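Local coordinates for protein GlcNAc Inducible Gene 2, GIG2 (Candida albicans, PDB 6AKZ) that binds an iron(III) ion and is probably an oxygenase of the DUF1479 family, with a cupin-related fold, encoded by a GlcNAc-inducible gene, at residues Y210-F214 against M282-L287; W259-N265 against V341-V347; R288-W292 against I305-K311. All coordinates share one frame. Residue numbers count along the deposited sequence, not the author numbering.

Interaction 1 of 3, residues Y210-F214 against M282-L287; sequences YKSIF and MAYIML
Two helical segments pack mainly through apolar side chains, with a methionine sulfur and two carbonyl oxygens also in contact. The segment 210-214 is a single short turn of helix, with Tyr-210 at its N-cap position. Phe-214 N bonds to Tyr-210 O at 3.2 Å. The segment 282-287 is the last part of the longer helix 278-287. The CA atoms of Ile-213 and Ala-283 are 6.0 Å apart, and those of Phe-214 and Leu-287 are 7.4 Å apart. Ile-213 is the knob of a knob-into-hole contact. Its hole is formed by Met-282, Ala-283, Met-286 and Leu-287, on two successive turns. Met-282 CE lies 3.8 Å from Tyr-210 CE1, and Met-282 O is 3.7 Å from Ile-213 CD1. Ile-213 CD1 also reaches Ala-283 CA at 3.8 Å. Met-286 follows a turn later with all three chi angles in m. This side-chain conformation puts its SD over the face of the Tyr-210 ring, 4.1 Å from the centroid, a Met-aromatic contact. Its CG makes a CH-pi contact with the same ring, and its CE is 3.8 Å from Phe-214 CZ. Leu-287, rotamer mt, closes the row: its CG is 3.6 Å from Ile-213 CG2, and its CD2 is 4.3 Å from Phe-214 CD1. The side chain of Met-282 is about 13 Å from the bound Fe(III) ion. Tyr-210 OH hydrogen-bonds to Asp-352. Helix 199-202 adds Arg-200 and Trp-201 beside the methionines and Phe-214, while helix 32-56 packs on Ala-283 and Leu-287.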
loop_
_atom_site.group_PDB
_atom_site.type_symbol
_atom_site.label_atom_id
_atom_site.label_comp_id
_atom_site.label_asym_id
_atom_site.label_seq_id
_atom_site.Cartn_x
_atom_site.Cartn_y
_atom_site.Cartn_z
ATOM N N TYR A 210 -12.984 4.999 7.853
ATOM C CA TYR A 210 -12.988 4.330 9.153
ATOM C C TYR A 210 -14.220 4.694 10.032
ATOM O O TYR A 210 -14.269 4.342 11.207
ATOM C CB TYR A 210 -11.679 4.659 9.880
ATOM C CG TYR A 210 -10.459 4.358 9.024
ATOM C CD1 TYR A 210 -10.048 3.050 8.800
ATOM C CD2 TYR A 210 -9.743 5.359 8.375
ATOM C CE1 TYR A 210 -8.976 2.800 8.028
ATOM C CE2 TYR A 210 -8.645 5.083 7.643
ATOM C CZ TYR A 210 -8.288 3.796 7.448
ATOM O OH TYR A 210 -7.251 3.535 6.640
ATOM N N LYS A 211 -15.271 5.234 9.439
ATOM C CA LYS A 211 -16.468 5.600 10.172
ATOM C C LYS A 211 -17.019 4.500 11.090
ATOM O O LYS A 211 -17.358 4.783 12.209
ATOM C CB LYS A 211 -17.546 5.973 9.171
ATOM C CG LYS A 211 -18.800 6.572 9.802
ATOM C CD LYS A 211 -19.489 7.442 8.747
ATOM C CE LYS A 211 -20.559 8.335 9.320
ATOM N NZ LYS A 211 -21.751 7.483 9.622
ATOM N N SER A 212 -17.096 3.260 10.610
ATOM C CA SER A 212 -17.644 2.126 11.386
ATOM C C SER A 212 -16.863 1.933 12.678
ATOM O O SER A 212 -17.450 1.677 13.710
ATOM C CB SER A 212 -17.603 0.826 10.579
ATOM O OG SER A 212 -18.608 0.802 9.570
ATOM N N ILE A 213 -15.557 2.164 12.628
ATOM C CA ILE A 213 -14.743 2.060 13.825
ATOM C C ILE A 213 -15.060 3.215 14.803
ATOM O O ILE A 213 -15.211 2.996 15.997
ATOM C CB ILE A 213 -13.281 2.043 13.431
ATOM C CG1 ILE A 213 -12.982 0.809 12.549
ATOM C CG2 ILE A 213 -12.375 2.180 14.645
ATOM C CD1 ILE A 213 -11.570 0.840 11.996
ATOM N N PHE A 214 -15.135 4.425 14.305
ATOM C CA PHE A 214 -15.404 5.576 15.144
ATOM C C PHE A 214 -16.821 5.619 15.702
ATOM O O PHE A 214 -17.126 6.446 16.589
ATOM C CB PHE A 214 -15.158 6.816 14.353
ATOM C CG PHE A 214 -13.702 7.022 13.995
ATOM C CD1 PHE A 214 -12.713 6.841 14.913
ATOM C CD2 PHE A 214 -13.348 7.381 12.695
ATOM C CE1 PHE A 214 -11.365 7.099 14.574
ATOM C CE2 PHE A 214 -12.054 7.622 12.358
ATOM C CZ PHE A 214 -11.042 7.499 13.278
ATOM N N MET A 282 -6.556 -2.346 12.126
ATOM C CA MET A 282 -7.022 -1.004 11.937
ATOM C C MET A 282 -8.028 -0.525 13.008
ATOM O O MET A 282 -8.090 0.637 13.306
ATOM C CB MET A 282 -7.553 -0.780 10.516
ATOM C CG MET A 282 -6.488 -0.859 9.425
ATOM S SD MET A 282 -5.055 0.181 9.729
ATOM C CE MET A 282 -5.738 1.827 9.838
ATOM N N ALA A 283 -8.777 -1.425 13.584
ATOM C CA ALA A 283 -9.675 -1.058 14.693
ATOM C C ALA A 283 -8.759 -0.570 15.797
ATOM O O ALA A 283 -9.011 0.434 16.403
ATOM C CB ALA A 283 -10.513 -2.248 15.107
ATOM N N TYR A 284 -7.673 -1.255 16.062
ATOM C CA TYR A 284 -6.794 -0.914 17.174
ATOM C C TYR A 284 -6.042 0.379 16.914
ATOM O O TYR A 284 -6.028 1.306 17.749
ATOM C CB TYR A 284 -5.784 -2.043 17.370
ATOM C CG TYR A 284 -4.847 -1.829 18.537
ATOM C CD1 TYR A 284 -5.191 -2.187 19.857
ATOM C CD2 TYR A 284 -3.585 -1.270 18.314
ATOM C CE1 TYR A 284 -4.277 -1.983 20.906
ATOM C CE2 TYR A 284 -2.691 -1.078 19.359
ATOM C CZ TYR A 284 -3.027 -1.453 20.631
ATOM O OH TYR A 284 -2.079 -1.240 21.629
ATOM N N ILE A 285 -5.517 0.505 15.712
ATOM C CA ILE A 285 -4.720 1.665 15.312
ATOM C C ILE A 285 -5.598 2.893 15.362
ATOM O O ILE A 285 -5.166 3.887 15.958
ATOM C CB ILE A 285 -4.065 1.491 13.941
ATOM C CG1 ILE A 285 -2.918 0.467 14.107
ATOM C CG2 ILE A 285 -3.456 2.755 13.366
ATOM C CD1 ILE A 285 -2.437 -0.229 12.861
ATOM N N MET A 286 -6.750 2.840 14.699
ATOM C CA MET A 286 -7.607 4.037 14.614
ATOM C C MET A 286 -8.094 4.516 15.950
ATOM O O MET A 286 -8.281 5.696 16.120
ATOM C CB MET A 286 -8.777 3.868 13.659
ATOM C CG MET A 286 -8.319 3.654 12.207
ATOM S SD MET A 286 -7.036 4.769 11.528
ATOM C CE MET A 286 -7.828 6.369 11.692
ATOM N N LEU A 287 -8.407 3.591 16.837
ATOM C CA LEU A 287 -8.827 3.954 18.181
ATOM C C LEU A 287 -7.728 4.214 19.181
ATOM O O LEU A 287 -8.000 4.788 20.254
ATOM C CB LEU A 287 -9.769 2.887 18.751
ATOM C CG LEU A 287 -11.095 2.677 18.024
ATOM C CD1 LEU A 287 -11.914 1.568 18.616
ATOM C CD2 LEU A 287 -11.932 3.915 18.010
#

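Interaction 2 of 3, residues W259-N265 against V341-V347; sequences WLALSNN and VKKGSFV
Seven hydrogen bonds join these antiparallel segments. Trp-259 and Val-347 form a hydrogen-bonded pair, with Trp-259 N to Val-347 O at 2.9 Å and Val-347 N to Trp-259 O at 2.8 Å. Ala-261 N donates to Ser-345 O, and Gly-344 N to Ala-261 O, both at 2.9 Å. Asn-265 N to Val-341 O (2.9 Å) and Val-341 N to Asn-265 O (2.8 Å) make a separate bridge. Between that bridge and the strand pairing, Asn-264 OD1 accepts from Lys-343 N at 2.9 Å. A type II turn from Lys-342 to Ser-345 gives Gly-344 a positive phi of 84°. Leu-260 faces Phe-346 in a non-hydrogen-bonded pair, with CB to CD2 at 3.8 Å. Trp-259 (chi1 p) folds its six-membered ring over Val-347 CB, 3.9 Å from the centroid. The side chain of Trp-259 is about 9 Å from the bound Fe(III) ion, so this part of the sheet flanks the metal site. Ala-261 CB meets Val-341 CG1 at 3.4 Å. In the main sheet of this cupin-clan protein, 256-261 also pairs with 367-371, and 346-350 with 87-91. Helix 96-112 covers Leu-260.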
loop_
_atom_site.group_PDB
_atom_site.type_symbol
_atom_site.label_atom_id
_atom_site.label_comp_id
_atom_site.label_asym_id
_atom_site.label_seq_id
_atom_site.Cartn_x
_atom_site.Cartn_y
_atom_site.Cartn_z
ATOM N N TRP A 259 5.368 -6.862 -4.391
ATOM C CA TRP A 259 6.597 -7.057 -5.141
ATOM C C TRP A 259 6.750 -8.439 -5.673
ATOM O O TRP A 259 6.035 -9.402 -5.213
ATOM C CB TRP A 259 7.801 -6.749 -4.248
ATOM C CG TRP A 259 7.879 -7.327 -2.867
ATOM C CD1 TRP A 259 7.819 -6.585 -1.708
ATOM C CD2 TRP A 259 8.169 -8.690 -2.431
ATOM N NE1 TRP A 259 8.036 -7.394 -0.606
ATOM C CE2 TRP A 259 8.278 -8.658 -1.002
ATOM C CE3 TRP A 259 8.350 -9.906 -3.085
ATOM C CZ2 TRP A 259 8.488 -9.785 -0.245
ATOM C CZ3 TRP A 259 8.590 -11.046 -2.337
ATOM C CH2 TRP A 259 8.651 -10.987 -0.947
ATOM N N LEU A 260 7.572 -8.505 -6.696
ATOM C CA LEU A 260 7.954 -9.752 -7.381
ATOM C C LEU A 260 9.271 -10.240 -6.842
ATOM O O LEU A 260 10.256 -9.482 -6.831
ATOM C CB LEU A 260 8.061 -9.550 -8.901
ATOM C CG LEU A 260 8.598 -10.738 -9.772
ATOM C CD1 LEU A 260 7.550 -11.809 -9.775
ATOM C CD2 LEU A 260 8.831 -10.210 -11.156
ATOM N N ALA A 261 9.321 -11.488 -6.421
ATOM C CA ALA A 261 10.546 -12.131 -5.905
ATOM C C ALA A 261 11.576 -12.455 -6.990
ATOM O O ALA A 261 11.276 -13.187 -7.930
ATOM C CB ALA A 261 10.195 -13.427 -5.142
ATOM N N LEU A 262 12.779 -11.909 -6.852
ATOM C CA LEU A 262 13.895 -12.133 -7.800
ATOM C C LEU A 262 14.914 -13.108 -7.174
ATOM O O LEU A 262 15.947 -13.427 -7.797
ATOM C CB LEU A 262 14.584 -10.805 -8.070
ATOM C CG LEU A 262 13.708 -9.696 -8.671
ATOM C CD1 LEU A 262 14.560 -8.432 -8.838
ATOM C CD2 LEU A 262 13.068 -10.190 -9.941
ATOM N N SER A 263 14.596 -13.624 -5.996
ATOM C CA SER A 263 15.512 -14.508 -5.265
ATOM C C SER A 263 14.709 -15.512 -4.412
ATOM O O SER A 263 13.509 -15.296 -4.151
ATOM C CB SER A 263 16.434 -13.677 -4.392
ATOM O OG SER A 263 15.717 -12.906 -3.446
ATOM N N ASN A 264 15.368 -16.596 -4.010
ATOM C CA ASN A 264 14.811 -17.525 -3.038
ATOM C C ASN A 264 15.326 -17.143 -1.666
ATOM O O ASN A 264 16.575 -17.137 -1.488
ATOM C CB ASN A 264 15.285 -18.951 -3.299
ATOM C CG ASN A 264 14.895 -19.461 -4.647
ATOM O OD1 ASN A 264 13.736 -19.334 -5.128
ATOM N ND2 ASN A 264 15.900 -20.011 -5.335
ATOM N N ASN A 265 14.441 -16.864 -0.680
ATOM C CA ASN A 265 14.870 -16.532 0.713
ATOM C C ASN A 265 13.886 -17.112 1.701
ATOM O O ASN A 265 12.685 -16.984 1.495
ATOM C CB ASN A 265 14.930 -15.040 0.944
ATOM C CG ASN A 265 15.723 -14.329 -0.136
ATOM O OD1 ASN A 265 15.129 -13.938 -1.183
ATOM N ND2 ASN A 265 17.061 -14.280 -0.004
ATOM N N VAL A 341 10.122 -17.539 0.497
ATOM C CA VAL A 341 9.899 -16.886 -0.794
ATOM C C VAL A 341 10.713 -17.624 -1.850
ATOM O O VAL A 341 11.926 -17.842 -1.649
ATOM C CB VAL A 341 10.405 -15.425 -0.710
ATOM C CG1 VAL A 341 10.382 -14.734 -2.042
ATOM C CG2 VAL A 341 9.564 -14.677 0.292
ATOM N N LYS A 342 10.053 -17.958 -2.956
ATOM C CA LYS A 342 10.683 -18.518 -4.138
ATOM C C LYS A 342 10.697 -17.472 -5.308
ATOM O O LYS A 342 9.774 -16.699 -5.509
ATOM C CB LYS A 342 9.968 -19.814 -4.530
ATOM C CG LYS A 342 9.942 -20.874 -3.414
ATOM C CD LYS A 342 11.333 -21.390 -3.141
ATOM C CE LYS A 342 11.320 -22.672 -2.241
ATOM N NZ LYS A 342 11.654 -22.340 -0.810
ATOM N N LYS A 343 11.739 -17.504 -6.096
ATOM C CA LYS A 343 11.815 -16.704 -7.393
ATOM C C LYS A 343 10.524 -16.800 -8.190
ATOM O O LYS A 343 9.971 -17.876 -8.325
ATOM C CB LYS A 343 12.943 -17.255 -8.285
ATOM C CG LYS A 343 14.283 -16.998 -7.737
ATOM C CD LYS A 343 15.350 -17.664 -8.602
ATOM C CE LYS A 343 16.716 -17.326 -8.028
ATOM N NZ LYS A 343 17.813 -17.929 -8.845
ATOM N N GLY A 344 9.992 -15.674 -8.595
ATOM C CA GLY A 344 8.785 -15.674 -9.389
ATOM C C GLY A 344 7.475 -15.762 -8.666
ATOM O O GLY A 344 6.419 -15.811 -9.359
ATOM N N SER A 345 7.508 -15.701 -7.330
ATOM C CA SER A 345 6.323 -15.447 -6.527
ATOM C C SER A 345 6.098 -13.950 -6.437
ATOM O O SER A 345 6.998 -13.157 -6.601
ATOM C CB SER A 345 6.463 -15.955 -5.091
ATOM O OG SER A 345 6.580 -17.366 -5.149
ATOM N N PHE A 346 4.844 -13.600 -6.220
ATOM C CA PHE A 346 4.420 -12.217 -6.027
ATOM C C PHE A 346 3.794 -12.130 -4.659
ATOM O O PHE A 346 2.946 -12.975 -4.334
ATOM C CB PHE A 346 3.512 -11.728 -7.125
ATOM C CG PHE A 346 3.529 -10.264 -7.304
ATOM C CD1 PHE A 346 2.789 -9.443 -6.456
ATOM C CD2 PHE A 346 4.344 -9.662 -8.231
ATOM C CE1 PHE A 346 2.862 -8.103 -6.571
ATOM C CE2 PHE A 346 4.394 -8.297 -8.351
ATOM C CZ PHE A 346 3.690 -7.523 -7.529
ATOM N N VAL A 347 4.148 -11.078 -3.893
ATOM C CA VAL A 347 3.615 -10.869 -2.581
ATOM C C VAL A 347 2.839 -9.533 -2.585
ATOM O O VAL A 347 3.406 -8.496 -2.935
ATOM C CB VAL A 347 4.672 -10.920 -1.478
ATOM C CG1 VAL A 347 4.171 -10.371 -0.147
ATOM C CG2 VAL A 347 5.232 -12.338 -1.349
#

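Interaction 3 of 3, residues R288-W292 against I305-K311; sequences RPFFW and IDLITPK
Asp-306 bonds to 288-292 through its backbone and its side chain. Its N donates to Phe-290 O at 2.8 Å, where the two CA atoms are 4.7 Å apart. Its OD2 accepts from Trp-292 NE1 at 2.9 Å and from Thr-309 OG1 at 2.7 Å. Lys-23 of helix 18-26 adds a salt bridge to OD2 and bonds to Pro-289 O and Thr-309 O. OD1 takes the backbone: Ile-308 N at 3.0 Å and Thr-309 N at 3.1 Å. This is an Asx turn extended into an Asx motif, followed by an inverse gamma turn centred on Pro-310. Neither segment is a regular helix or strand. They are two parts of the long connection between helix 278-287 and strand 322-323, and residues 288-290 keep helical backbone angles. Phe-291 N bonds to Arg-288 O at 3.0 Å. The Arg-288 side chain is salt-bridged to Asp-294 and bonded to Phe-327 O. Lys-311 lays its CD over the six-membered ring of Trp-292 (chi1 p), 3.9 Å from the centroid. Its NZ is satisfied by Asp-14 and the carbonyl of Pro-12. Lys-311 O has no polar partner in the model; Pro-289 CB covers it at 3.3 Å. Phe-290 CD2 is 3.6 Å from Leu-307 CD2, and Phe-291 CE1 is 3.7 Å from Ile-305 CB. The Phe-291 ring also stacks on Trp-39 of helix 32-56.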
loop_
_atom_site.group_PDB
_atom_site.type_symbol
_atom_site.label_atom_id
_atom_site.label_comp_id
_atom_site.label_asym_id
_atom_site.label_seq_id
_atom_site.Cartn_x
_atom_site.Cartn_y
_atom_site.Cartn_z
ATOM N N ARG A 288 -6.507 3.820 18.888
ATOM C CA ARG A 288 -5.406 4.022 19.837
ATOM C C ARG A 288 -5.190 5.479 20.389
ATOM O O ARG A 288 -4.887 5.604 21.582
ATOM C CB ARG A 288 -4.119 3.425 19.339
ATOM C CG ARG A 288 -3.017 3.327 20.383
ATOM C CD ARG A 288 -3.328 2.439 21.548
ATOM N NE ARG A 288 -2.104 2.268 22.381
ATOM C CZ ARG A 288 -2.075 1.724 23.589
ATOM N NH1 ARG A 288 -3.189 1.329 24.163
ATOM N NH2 ARG A 288 -0.885 1.564 24.200
ATOM N N PRO A 289 -5.357 6.532 19.561
ATOM C CA PRO A 289 -5.261 7.900 20.101
ATOM C C PRO A 289 -6.268 8.201 21.164
ATOM O O PRO A 289 -5.984 9.066 21.988
ATOM C CB PRO A 289 -5.411 8.808 18.867
ATOM C CG PRO A 289 -5.023 7.913 17.708
ATOM C CD PRO A 289 -5.562 6.562 18.092
ATOM N N PHE A 290 -7.393 7.486 21.191
ATOM C CA PHE A 290 -8.413 7.643 22.181
ATOM C C PHE A 290 -8.227 6.719 23.405
ATOM O O PHE A 290 -8.887 6.939 24.465
ATOM C CB PHE A 290 -9.784 7.356 21.596
ATOM C CG PHE A 290 -10.109 8.215 20.393
ATOM C CD1 PHE A 290 -9.726 7.837 19.093
ATOM C CD2 PHE A 290 -10.738 9.406 20.548
ATOM C CE1 PHE A 290 -9.981 8.645 18.022
ATOM C CE2 PHE A 290 -11.009 10.217 19.457
ATOM C CZ PHE A 290 -10.653 9.821 18.185
ATOM N N PHE A 291 -7.432 5.650 23.242
ATOM C CA PHE A 291 -7.239 4.664 24.312
ATOM C C PHE A 291 -5.792 4.318 24.466
ATOM O O PHE A 291 -5.427 3.138 24.424
ATOM C CB PHE A 291 -8.068 3.419 24.011
ATOM C CG PHE A 291 -9.546 3.668 23.928
ATOM C CD1 PHE A 291 -10.315 3.827 25.087
ATOM C CD2 PHE A 291 -10.183 3.754 22.724
ATOM C CE1 PHE A 291 -11.685 4.027 25.026
ATOM C CE2 PHE A 291 -11.559 3.945 22.646
ATOM C CZ PHE A 291 -12.320 4.106 23.808
ATOM N N TRP A 292 -4.955 5.364 24.574
ATOM C CA TRP A 292 -3.518 5.243 24.511
ATOM C C TRP A 292 -2.987 4.931 25.890
ATOM O O TRP A 292 -1.855 4.494 25.972
ATOM C CB TRP A 292 -2.809 6.527 23.989
ATOM C CG TRP A 292 -3.052 7.746 24.830
ATOM C CD1 TRP A 292 -4.070 8.641 24.696
ATOM C CD2 TRP A 292 -2.274 8.191 25.970
ATOM N NE1 TRP A 292 -4.006 9.604 25.685
ATOM C CE2 TRP A 292 -2.913 9.357 26.481
ATOM C CE3 TRP A 292 -1.124 7.708 26.618
ATOM C CZ2 TRP A 292 -2.408 10.066 27.577
ATOM C CZ3 TRP A 292 -0.637 8.396 27.712
ATOM C CH2 TRP A 292 -1.286 9.572 28.181
ATOM N N ILE A 305 -11.983 6.459 27.660
ATOM C CA ILE A 305 -11.696 7.240 26.476
ATOM C C ILE A 305 -11.025 8.533 26.806
ATOM O O ILE A 305 -11.296 9.113 27.865
ATOM C CB ILE A 305 -12.988 7.455 25.650
ATOM C CG1 ILE A 305 -12.631 7.895 24.235
ATOM C CG2 ILE A 305 -13.898 8.476 26.326
ATOM C CD1 ILE A 305 -13.747 7.654 23.251
ATOM N N ASP A 306 -10.104 8.951 25.957
ATOM C CA ASP A 306 -9.428 10.219 26.037
ATOM C C ASP A 306 -9.842 11.043 24.803
ATOM O O ASP A 306 -9.288 10.852 23.698
ATOM C CB ASP A 306 -7.891 10.071 26.013
ATOM C CG ASP A 306 -7.166 11.413 25.729
ATOM O OD1 ASP A 306 -7.693 12.463 26.152
ATOM O OD2 ASP A 306 -6.102 11.446 25.056
ATOM N N LEU A 307 -10.763 11.996 25.008
ATOM C CA LEU A 307 -11.197 12.851 23.932
ATOM C C LEU A 307 -10.560 14.205 23.943
ATOM O O LEU A 307 -10.922 15.043 23.131
ATOM C CB LEU A 307 -12.706 12.951 23.949
ATOM C CG LEU A 307 -13.388 11.640 23.527
ATOM C CD1 LEU A 307 -14.805 11.649 24.040
ATOM C CD2 LEU A 307 -13.426 11.369 22.022
ATOM N N ILE A 308 -9.540 14.396 24.780
ATOM C CA ILE A 308 -8.995 15.728 25.024
ATOM C C ILE A 308 -7.555 15.908 24.577
ATOM O O ILE A 308 -7.302 16.842 23.835
ATOM C CB ILE A 308 -9.105 16.159 26.530
ATOM C CG1 ILE A 308 -10.518 15.918 27.096
ATOM C CG2 ILE A 308 -8.696 17.611 26.695
ATOM C CD1 ILE A 308 -11.666 16.535 26.308
ATOM N N THR A 309 -6.600 15.073 25.005
ATOM C CA THR A 309 -5.169 15.397 24.678
ATOM C C THR A 309 -4.957 15.256 23.170
ATOM O O THR A 309 -5.479 14.304 22.609
ATOM C CB THR A 309 -4.149 14.430 25.318
ATOM O OG1 THR A 309 -4.142 13.195 24.567
ATOM C CG2 THR A 309 -4.481 14.154 26.809
ATOM N N PRO A 310 -4.134 16.106 22.551
ATOM C CA PRO A 310 -3.829 15.973 21.133
ATOM C C PRO A 310 -2.748 14.894 20.881
ATOM O O PRO A 310 -1.767 15.147 20.209
ATOM C CB PRO A 310 -3.302 17.360 20.796
ATOM C CG PRO A 310 -2.509 17.707 22.007
ATOM C CD PRO A 310 -3.335 17.197 23.155
ATOM N N LYS A 311 -2.925 13.709 21.432
ATOM C CA LYS A 311 -1.930 12.625 21.267
ATOM C C LYS A 311 -2.421 11.740 20.122
ATOM O O LYS A 311 -3.526 11.214 20.174
ATOM C CB LYS A 311 -1.765 11.809 22.556
ATOM C CG LYS A 311 -1.024 12.647 23.633
ATOM C CD LYS A 311 -0.744 11.839 24.859
ATOM C CE LYS A 311 -0.318 12.733 26.006
ATOM N NZ LYS A 311 0.898 13.538 25.690
#

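In the fold
From the N terminus, residues 210-214 come first; their partner follows 68 residues later. The chain runs through 259-265, the first half of interaction 2, before 282-287 closes interaction 1. The two contacts therefore cross along the chain. Interaction 3 opens at once, at 288, and closes with 305-311, after 12 residues. It falls wholly within the longer loop that interaction 2 closes at 341-347. In space, interactions 1 and 3 touch, with Phe-214 CE1 4.0 Å from Phe-290 CE1. They tie helix 278-287 to the short helix 211-214 and to the connection after 278-287. Interaction 2 lies on the opposite side of the chain's centre, joining neighbouring strands 256-261 and 346-350 of the main sheet.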